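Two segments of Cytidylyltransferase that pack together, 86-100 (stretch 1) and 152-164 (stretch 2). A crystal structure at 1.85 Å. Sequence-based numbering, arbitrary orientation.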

# COMPACT_ATOMS: atom_id res chain seq x y z
N LEU A 86 -10.37 -10.64 0.57
CA LEU A 86 -9.63 -9.65 -0.20
C LEU A 86 -9.25 -10.19 -1.57
O LEU A 86 -9.09 -9.40 -2.51
CB LEU A 86 -8.38 -9.20 0.56
CG LEU A 86 -8.61 -8.07 1.60
CD1 LEU A 86 -8.94 -6.74 0.88
CD2 LEU A 86 -9.67 -8.43 2.64
N ILE A 87 -9.07 -11.50 -1.70
CA ILE A 87 -8.83 -12.04 -3.03
C ILE A 87 -10.03 -11.75 -3.93
O ILE A 87 -9.87 -11.31 -5.07
CB ILE A 87 -8.51 -13.55 -2.97
CG1 ILE A 87 -7.13 -13.77 -2.33
CG2 ILE A 87 -8.51 -14.17 -4.39
CD1 ILE A 87 -6.73 -15.25 -2.27
N GLN A 88 -11.24 -11.95 -3.40
CA GLN A 88 -12.44 -11.66 -4.19
C GLN A 88 -12.58 -10.17 -4.44
O GLN A 88 -12.95 -9.76 -5.55
CB GLN A 88 -13.70 -12.19 -3.52
CG GLN A 88 -14.97 -11.97 -4.38
CD GLN A 88 -16.29 -12.10 -3.60
OE1 GLN A 88 -16.79 -11.13 -3.01
NE2 GLN A 88 -16.86 -13.30 -3.62
N ARG A 89 -12.30 -9.34 -3.43
CA ARG A 89 -12.41 -7.89 -3.62
C ARG A 89 -11.45 -7.41 -4.70
O ARG A 89 -11.82 -6.58 -5.55
CB ARG A 89 -12.16 -7.15 -2.31
CG ARG A 89 -12.75 -5.74 -2.31
CD ARG A 89 -12.14 -4.83 -1.23
NE ARG A 89 -12.37 -5.36 0.12
CZ ARG A 89 -11.82 -4.85 1.21
NH1 ARG A 89 -11.02 -3.78 1.12
NH2 ARG A 89 -12.08 -5.41 2.40
N TYR A 90 -10.20 -7.90 -4.68
CA TYR A 90 -9.22 -7.48 -5.68
C TYR A 90 -9.53 -8.07 -7.04
O TYR A 90 -9.30 -7.42 -8.08
CB TYR A 90 -7.81 -7.87 -5.26
CG TYR A 90 -7.11 -6.81 -4.49
CD1 TYR A 90 -7.38 -6.62 -3.14
CD2 TYR A 90 -6.18 -5.96 -5.11
CE1 TYR A 90 -6.76 -5.63 -2.41
CE2 TYR A 90 -5.55 -4.96 -4.39
CZ TYR A 90 -5.85 -4.80 -3.04
OH TYR A 90 -5.22 -3.81 -2.34
N LEU A 91 -10.01 -9.31 -7.08
CA LEU A 91 -10.32 -9.92 -8.36
C LEU A 91 -11.53 -9.24 -8.99
O LEU A 91 -11.52 -8.93 -10.19
CB LEU A 91 -10.55 -11.43 -8.18
CG LEU A 91 -10.63 -12.30 -9.42
CD1 LEU A 91 -9.45 -12.05 -10.33
CD2 LEU A 91 -10.71 -13.76 -9.03
N ASP A 92 -12.56 -8.96 -8.19
CA ASP A 92 -13.71 -8.20 -8.69
C ASP A 92 -13.27 -6.85 -9.26
O ASP A 92 -13.66 -6.46 -10.37
CB ASP A 92 -14.72 -7.96 -7.56
CG ASP A 92 -15.56 -9.19 -7.18
OD1 ASP A 92 -15.53 -10.22 -7.86
OD2 ASP A 92 -16.27 -9.09 -6.15
N ALA A 93 -12.46 -6.10 -8.50
CA ALA A 93 -12.04 -4.78 -8.93
C ALA A 93 -11.20 -4.85 -10.20
O ALA A 93 -11.40 -4.06 -11.13
CB ALA A 93 -11.26 -4.09 -7.82
N ALA A 94 -10.24 -5.78 -10.24
CA ALA A 94 -9.36 -5.88 -11.41
C ALA A 94 -10.15 -6.20 -12.67
O ALA A 94 -9.90 -5.63 -13.74
CB ALA A 94 -8.29 -6.94 -11.16
N LYS A 95 -11.12 -7.12 -12.56
CA LYS A 95 -11.94 -7.42 -13.72
C LYS A 95 -12.83 -6.24 -14.09
O LYS A 95 -13.00 -5.94 -15.28
CB LYS A 95 -12.80 -8.66 -13.45
CG LYS A 95 -12.05 -9.99 -13.36
CD LYS A 95 -13.08 -11.09 -13.07
CE LYS A 95 -12.45 -12.37 -12.52
NZ LYS A 95 -13.47 -13.21 -11.77
N THR A 96 -13.42 -5.57 -13.09
CA THR A 96 -14.26 -4.41 -13.35
C THR A 96 -13.51 -3.34 -14.14
O THR A 96 -14.06 -2.76 -15.08
CB THR A 96 -14.76 -3.83 -12.02
OG1 THR A 96 -15.72 -4.73 -11.46
CG2 THR A 96 -15.40 -2.46 -12.20
N TYR A 97 -12.26 -3.09 -13.79
CA TYR A 97 -11.49 -2.01 -14.41
C TYR A 97 -10.54 -2.51 -15.49
O TYR A 97 -9.71 -1.73 -15.96
CB TYR A 97 -10.73 -1.24 -13.33
CG TYR A 97 -11.67 -0.60 -12.33
CD1 TYR A 97 -12.44 0.50 -12.69
CD2 TYR A 97 -11.81 -1.11 -11.04
CE1 TYR A 97 -13.32 1.09 -11.79
CE2 TYR A 97 -12.69 -0.54 -10.14
CZ TYR A 97 -13.44 0.56 -10.52
OH TYR A 97 -14.32 1.15 -9.64
N ASN A 98 -10.66 -3.78 -15.89
CA ASN A 98 -9.81 -4.40 -16.92
C ASN A 98 -8.33 -4.20 -16.62
O ASN A 98 -7.53 -3.83 -17.48
CB ASN A 98 -10.17 -3.87 -18.31
CG ASN A 98 -11.61 -4.17 -18.69
OD1 ASN A 98 -12.49 -3.32 -18.59
ND2 ASN A 98 -11.86 -5.42 -19.08
N ILE A 99 -7.95 -4.48 -15.37
CA ILE A 99 -6.56 -4.35 -14.92
C ILE A 99 -5.82 -5.65 -15.22
O ILE A 99 -6.31 -6.74 -14.91
CB ILE A 99 -6.48 -4.04 -13.41
CG1 ILE A 99 -7.30 -2.79 -13.04
CG2 ILE A 99 -5.02 -3.90 -12.97
CD1 ILE A 99 -6.84 -1.49 -13.68
N ASP A 100 -4.64 -5.52 -15.84
CA ASP A 100 -3.75 -6.65 -16.09
C ASP A 100 -2.64 -6.78 -15.06
O ASP A 100 -2.24 -7.90 -14.73
CB ASP A 100 -3.09 -6.50 -17.47
CG ASP A 100 -4.10 -6.39 -18.60
OD1 ASP A 100 -4.86 -7.36 -18.82
OD2 ASP A 100 -4.13 -5.33 -19.26
N THR A 152 0.35 -10.11 -11.53
CA THR A 152 -0.53 -10.19 -12.69
C THR A 152 -1.93 -10.62 -12.27
O THR A 152 -2.12 -11.26 -11.23
CB THR A 152 -0.01 -11.19 -13.73
OG1 THR A 152 0.01 -12.52 -13.19
CG2 THR A 152 1.41 -10.81 -14.21
N LEU A 153 -2.91 -10.24 -13.08
CA LEU A 153 -4.24 -10.78 -12.89
C LEU A 153 -4.21 -12.30 -12.94
O LEU A 153 -4.93 -12.97 -12.18
CB LEU A 153 -5.18 -10.22 -13.95
CG LEU A 153 -6.59 -10.81 -14.01
CD1 LEU A 153 -7.41 -10.35 -12.84
CD2 LEU A 153 -7.22 -10.41 -15.33
N SER A 154 -3.37 -12.86 -13.81
CA SER A 154 -3.30 -14.32 -13.92
C SER A 154 -2.85 -14.96 -12.61
O SER A 154 -3.40 -15.98 -12.19
CB SER A 154 -2.37 -14.71 -15.08
OG SER A 154 -3.08 -14.57 -16.30
N LEU A 155 -1.86 -14.36 -11.94
CA LEU A 155 -1.42 -14.89 -10.65
C LEU A 155 -2.55 -14.81 -9.63
O LEU A 155 -2.82 -15.78 -8.91
CB LEU A 155 -0.19 -14.13 -10.14
CG LEU A 155 0.16 -14.59 -8.71
CD1 LEU A 155 1.62 -14.93 -8.53
CD2 LEU A 155 -0.27 -13.57 -7.64
N LEU A 156 -3.24 -13.67 -9.58
CA LEU A 156 -4.35 -13.53 -8.63
C LEU A 156 -5.42 -14.59 -8.88
O LEU A 156 -5.98 -15.16 -7.94
CB LEU A 156 -4.92 -12.11 -8.71
CG LEU A 156 -6.09 -11.83 -7.74
CD1 LEU A 156 -5.63 -12.13 -6.34
CD2 LEU A 156 -6.52 -10.36 -7.87
N GLU A 157 -5.70 -14.90 -10.15
CA GLU A 157 -6.67 -15.94 -10.47
C GLU A 157 -6.21 -17.31 -9.98
O GLU A 157 -7.01 -18.09 -9.45
CB GLU A 157 -6.96 -15.94 -11.97
CG GLU A 157 -7.85 -14.76 -12.38
CD GLU A 157 -8.06 -14.64 -13.88
OE1 GLU A 157 -7.21 -15.12 -14.65
OE2 GLU A 157 -9.09 -14.06 -14.28
N LYS A 158 -4.91 -17.60 -10.11
CA LYS A 158 -4.38 -18.84 -9.56
C LYS A 158 -4.53 -18.89 -8.04
O LYS A 158 -4.88 -19.93 -7.48
CB LYS A 158 -2.92 -19.02 -9.97
N LEU A 159 -4.29 -17.76 -7.36
CA LEU A 159 -4.51 -17.75 -5.91
C LEU A 159 -5.99 -17.94 -5.57
O LEU A 159 -6.32 -18.68 -4.64
CB LEU A 159 -4.01 -16.45 -5.29
CG LEU A 159 -2.50 -16.24 -5.40
CD1 LEU A 159 -2.10 -14.95 -4.71
CD2 LEU A 159 -1.78 -17.45 -4.81
N ASP A 160 -6.88 -17.27 -6.31
CA ASP A 160 -8.32 -17.49 -6.10
C ASP A 160 -8.69 -18.96 -6.25
O ASP A 160 -9.49 -19.49 -5.47
CB ASP A 160 -9.13 -16.63 -7.07
CG ASP A 160 -10.61 -16.86 -6.95
OD1 ASP A 160 -11.15 -16.80 -5.82
OD2 ASP A 160 -11.26 -17.09 -7.99
N SER A 161 -8.09 -19.64 -7.23
CA SER A 161 -8.41 -21.04 -7.45
C SER A 161 -7.81 -21.94 -6.38
O SER A 161 -8.42 -22.94 -5.99
CB SER A 161 -7.90 -21.48 -8.83
OG SER A 161 -7.94 -22.89 -8.93
N ILE A 162 -6.62 -21.59 -5.88
CA ILE A 162 -5.87 -22.47 -4.99
C ILE A 162 -6.30 -22.30 -3.53
O ILE A 162 -6.46 -23.28 -2.80
CB ILE A 162 -4.36 -22.19 -5.14
CG1 ILE A 162 -3.79 -22.82 -6.40
CG2 ILE A 162 -3.58 -22.65 -3.91
CD1 ILE A 162 -2.34 -22.44 -6.57
N CYS A 163 -6.45 -21.06 -3.07
CA CYS A 163 -6.49 -20.77 -1.64
C CYS A 163 -7.90 -20.83 -1.08
O CYS A 163 -8.80 -20.13 -1.55
CB CYS A 163 -5.91 -19.40 -1.35
SG CYS A 163 -4.20 -19.25 -1.86
N ARG A 164 -8.07 -21.65 -0.03
CA ARG A 164 -9.32 -21.80 0.67
C ARG A 164 -9.27 -21.35 2.12
O ARG A 164 -10.32 -21.19 2.74
CB ARG A 164 -9.77 -23.27 0.63
CG ARG A 164 -10.00 -23.85 -0.76
CD ARG A 164 -11.38 -23.50 -1.33
NE ARG A 164 -11.31 -22.37 -2.24
CZ ARG A 164 -10.92 -22.47 -3.51
NH1 ARG A 164 -10.88 -21.38 -4.28
NH2 ARG A 164 -10.58 -23.64 -4.02

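What does the first turn of the helix in stretch 1 bring to the contact? Ile87 points its CA-to-CB bond toward stretch 2 and meets the middle and later part of the helix there and Cys163 just after it, since the two helices run roughly antiparallel, at 143°. Its CG2 lies 3.7 Å from CB of Asp160 and 4.0 Å from CD1 of Leu156, while its CD1 reaches CB of Leu159 at 4.2 Å and CB of Cys163 at 4.3 Å. One isoleucine thus touches four residues.

How does the middle of the helix pack? Tyr90 contributes the base of its side chain, CB lying 3.8 Å from CD2 of Leu156, while the end of the side chain leads away. Leu91, one helical turn after Ile87, is a knob in a hole formed by Leu153, Leu156, Glu157 and Asp160. Its CD1 sits 3.7 Å from CD1 of Leu153 and 3.8 Å from CG of Glu157; its CD2 lies 3.5 Å from OD2 of Asp160. The hole is thus mixed: two leucines, the CG of Glu157 and a carboxylate oxygen of Asp160.

What happens as the helix nears its end? Ala94 is small, yet its CB comes within 3.9 Å of CD1 of Leu153, the methyl that also meets Leu91. Lys95 starts sideways and its end comes nearer, but the approach is loose: CE is 4.2 Å from OE2 of Glu157.

Where does the backbone join the two stretches? Beyond the helix, O of Ile99 lies 3.8 Å from CB of Leu153, and Asp100 then supplies the sole hydrogen bond across the contact: N of Leu153 donates to O of Asp100 at 2.9 Å, with a favourable angle of 160°. Leu153 N is in the first turn of its helix, where amides lack the usual acceptor four residues earlier, so this carbonyl fills that need. The CA-to-CB bond of Asp100 points away, so its contact is made by the backbone.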